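Local coordinates for RctB replication initiator protein (Vibrio cholerae, PDB 5UBE) that initiates replication of the second chromosome of the cholera pathogen, with this N-terminal domain probably contributing to DNA binding, at residues 19-24 / 83-88. Residues are numbered along the deposited sequence; the frame is centred on the assembly and turned at random.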
ATOM      1  N   HIS A  19      -1.843   7.428   3.587  1.00 27.58           N
ATOM      2  CA  HIS A  19      -1.860   6.799   2.282  1.00 24.65           C
ATOM      3  C   HIS A  19      -2.560   5.447   2.360  1.00 32.52           C
ATOM      4  O   HIS A  19      -2.611   4.813   3.415  1.00 32.53           O
ATOM      5  CB  HIS A  19      -0.437   6.639   1.744  1.00 35.43           C
ATOM      6  CG  HIS A  19       0.131   7.894   1.161  1.00 39.77           C
ATOM      7  ND1 HIS A  19       1.433   7.989   0.720  1.00 40.29           N
ATOM      8  CD2 HIS A  19      -0.430   9.107   0.940  1.00 43.32           C
ATOM      9  CE1 HIS A  19       1.650   9.204   0.251  1.00 42.06           C
ATOM     10  NE2 HIS A  19       0.537   9.902   0.374  1.00 43.16           N
ATOM     11  N   LEU A  20      -3.084   5.001   1.213  1.00 30.28           N
ATOM     12  CA  LEU A  20      -3.967   3.844   1.127  1.00 34.68           C
ATOM     13  C   LEU A  20      -3.424   2.800   0.159  1.00 30.25           C
ATOM     14  O   LEU A  20      -2.844   3.134  -0.877  1.00 34.18           O
ATOM     15  CB  LEU A  20      -5.356   4.266   0.659  1.00 31.69           C
ATOM     16  CG  LEU A  20      -6.142   5.205   1.566  1.00 36.08           C
ATOM     17  CD1 LEU A  20      -7.536   5.448   1.005  1.00 36.73           C
ATOM     18  CD2 LEU A  20      -6.226   4.615   2.953  1.00 35.92           C
ATOM     19  N   PHE A  21      -3.650   1.530   0.494  1.00 35.07           N
ATOM     20  CA  PHE A  21      -3.232   0.395  -0.319  1.00 31.11           C
ATOM     21  C   PHE A  21      -4.443  -0.452  -0.678  1.00 35.46           C
ATOM     22  O   PHE A  21      -5.180  -0.895   0.206  1.00 27.46           O
ATOM     23  CB  PHE A  21      -2.216  -0.471   0.422  1.00 34.37           C
ATOM     24  CG  PHE A  21      -0.947   0.248   0.747  1.00 42.12           C
ATOM     25  CD1 PHE A  21       0.099   0.271  -0.157  1.00 33.87           C
ATOM     26  CD2 PHE A  21      -0.812   0.926   1.949  1.00 37.05           C
ATOM     27  CE1 PHE A  21       1.271   0.951   0.148  1.00 44.99           C
ATOM     28  CE2 PHE A  21       0.352   1.602   2.255  1.00 39.10           C
ATOM     29  CZ  PHE A  21       1.386   1.618   1.371  1.00 35.12           C
ATOM     30  N   GLU A  22      -4.629  -0.701  -1.967  1.00 34.84           N
ATOM     31  CA  GLU A  22      -5.722  -1.559  -2.407  1.00 40.34           C
ATOM     32  C   GLU A  22      -5.363  -3.023  -2.145  1.00 33.15           C
ATOM     33  O   GLU A  22      -4.326  -3.510  -2.610  1.00 33.64           O
ATOM     34  CB  GLU A  22      -6.005  -1.290  -3.884  1.00 33.91           C
ATOM     35  CG  GLU A  22      -6.809  -2.335  -4.596  1.00 45.55           C
ATOM     36  CD  GLU A  22      -6.677  -2.194  -6.103  1.00 50.46           C
ATOM     37  OE1 GLU A  22      -7.041  -1.115  -6.627  1.00 45.23           O
ATOM     38  OE2 GLU A  22      -6.181  -3.145  -6.749  1.00 44.56           O
ATOM     39  N   VAL A  23      -6.217  -3.714  -1.385  1.00 32.87           N
ATOM     40  CA  VAL A  23      -6.004  -5.125  -1.091  1.00 31.71           C
ATOM     41  C   VAL A  23      -6.210  -5.951  -2.353  1.00 38.07           C
ATOM     42  O   VAL A  23      -7.145  -5.711  -3.127  1.00 38.35           O
ATOM     43  CB  VAL A  23      -6.953  -5.578   0.029  1.00 39.77           C
ATOM     44  CG1 VAL A  23      -6.850  -7.082   0.237  1.00 47.38           C
ATOM     45  CG2 VAL A  23      -6.636  -4.825   1.324  1.00 36.39           C
ATOM     46  N   SER A  24      -5.321  -6.914  -2.586  1.00 35.66           N
ATOM     47  CA  SER A  24      -5.523  -7.867  -3.670  1.00 29.08           C
ATOM     48  C   SER A  24      -4.984  -9.219  -3.242  1.00 36.36           C
ATOM     49  O   SER A  24      -3.842  -9.317  -2.786  1.00 29.85           O
ATOM     50  CB  SER A  24      -4.835  -7.402  -4.959  1.00 42.61           C
ATOM     51  OG  SER A  24      -4.082  -8.448  -5.569  1.00 34.23           O
ATOM     52  N   GLN A  83       9.275   5.698   3.711  1.00 31.34           N
ATOM     53  CA  GLN A  83      10.572   5.404   3.104  1.00 38.84           C
ATOM     54  C   GLN A  83      10.494   4.158   2.227  1.00 31.80           C
ATOM     55  O   GLN A  83      10.868   4.187   1.048  1.00 36.08           O
ATOM     56  CB  GLN A  83      11.634   5.220   4.192  1.00 31.83           C
ATOM     57  CG  GLN A  83      13.032   4.840   3.661  1.00 34.39           C
ATOM     58  CD  GLN A  83      13.953   4.328   4.769  1.00 46.02           C
ATOM     59  OE1 GLN A  83      13.923   4.819   5.898  1.00 55.08           O
ATOM     60  NE2 GLN A  83      14.755   3.323   4.452  1.00 63.88           N
ATOM     61  N   ARG A  84      10.016   3.046   2.796  1.00 32.99           N
ATOM     62  CA  ARG A  84       9.836   1.832   2.003  1.00 32.53           C
ATOM     63  C   ARG A  84       8.884   2.075   0.839  1.00 26.99           C
ATOM     64  O   ARG A  84       9.116   1.588  -0.274  1.00 28.51           O
ATOM     65  CB  ARG A  84       9.333   0.697   2.893  1.00 31.85           C
ATOM     66  CG  ARG A  84      10.372   0.187   3.878  1.00 38.02           C
ATOM     67  CD  ARG A  84       9.686  -0.329   5.132  1.00 30.45           C
ATOM     68  NE  ARG A  84      10.575  -1.085   6.016  1.00 34.64           N
ATOM     69  CZ  ARG A  84      11.353  -0.533   6.948  1.00 52.22           C
ATOM     70  NH1 ARG A  84      11.372   0.790   7.120  1.00 39.37           N
ATOM     71  NH2 ARG A  84      12.125  -1.303   7.707  1.00 49.90           N
ATOM     72  N   LEU A  85       7.847   2.886   1.052  1.00 31.45           N
ATOM     73  CA  LEU A  85       6.896   3.127  -0.028  1.00 32.68           C
ATOM     74  C   LEU A  85       7.542   3.891  -1.173  1.00 30.65           C
ATOM     75  O   LEU A  85       7.321   3.547  -2.338  1.00 33.40           O
ATOM     76  CB  LEU A  85       5.653   3.859   0.481  1.00 30.57           C
ATOM     77  CG  LEU A  85       4.611   4.193  -0.605  1.00 33.83           C
ATOM     78  CD1 LEU A  85       3.964   2.954  -1.233  1.00 26.29           C
ATOM     79  CD2 LEU A  85       3.544   5.124  -0.071  1.00 36.99           C
ATOM     80  N   ARG A  86       8.365   4.910  -0.876  1.00 27.56           N
ATOM     81  CA  ARG A  86       9.035   5.622  -1.960  1.00 29.48           C
ATOM     82  C   ARG A  86       9.945   4.687  -2.753  1.00 34.75           C
ATOM     83  O   ARG A  86      10.020   4.774  -3.983  1.00 30.18           O
ATOM     84  CB  ARG A  86       9.846   6.801  -1.427  1.00 32.86           C
ATOM     85  CG  ARG A  86       9.040   7.979  -0.910  1.00 43.72           C
ATOM     86  CD  ARG A  86       9.969   9.181  -0.625  1.00 33.12           C
ATOM     87  NE  ARG A  86      11.114   8.818   0.218  1.00 27.47           N
ATOM     88  CZ  ARG A  86      11.076   8.775   1.545  1.00 38.95           C
ATOM     89  NH1 ARG A  86       9.946   9.066   2.197  1.00 31.94           N
ATOM     90  NH2 ARG A  86      12.151   8.421   2.227  1.00 31.46           N
ATOM     91  N   ALA A  87      10.656   3.794  -2.061  1.00 30.10           N
ATOM     92  CA  ALA A  87      11.549   2.875  -2.757  1.00 31.19           C
ATOM     93  C   ALA A  87      10.763   1.905  -3.629  1.00 31.22           C
ATOM     94  O   ALA A  87      11.161   1.616  -4.759  1.00 32.35           O
ATOM     95  CB  ALA A  87      12.414   2.118  -1.742  1.00 30.06           C
ATOM     96  N   ALA A  88       9.632   1.408  -3.117  1.00 33.69           N
ATOM     97  CA  ALA A  88       8.824   0.443  -3.855  1.00 30.79           C
ATOM     98  C   ALA A  88       8.210   1.069  -5.098  1.00 33.24           C
ATOM     99  O   ALA A  88       8.100   0.414  -6.143  1.00 33.27           O
ATOM    100  CB  ALA A  88       7.737  -0.122  -2.935  1.00 23.79           C
TER
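The rings of Phe21 and His19 both meet Leu85 at their edges, each near its own plane, and neither turns a face to it. Leu85 divides its two methyls between them. CD1 sits at the far end of the phenyl ring, 3.6 Å from Phe21 CE1 and 3.9 Å from Phe21 CZ. CD2 reaches the imidazole edge, 3.6 Å from His19 ND1. The side chains of Phe21 and Leu85 approach from opposite directions, whereas that of His19 comes in obliquely. Leu85 CG lies anti to the backbone N (chi1 178°), which carries the fork out from the helix toward the strand. No hydrogen bond joins the two segments.

The contact lies inside the helix-turn-helix domain of RctB, near the centre of the chain. It sets helix 78-91 against strand 20-22, an inner strand of a mixed sheet, and against His19 just before it. The strand pairs in parallel with 108-114 and antiparallel with 62-64. Phe21 and Leu85 are buried; His19 is partly exposed. From 108-114, His112 meets both rings with inclined planes, and Leu85 also touches it. The Phe21 ring meets Phe94 as well, and its side chain touches Ile51 of helix 42-55 and Leu68 of helix 65-71.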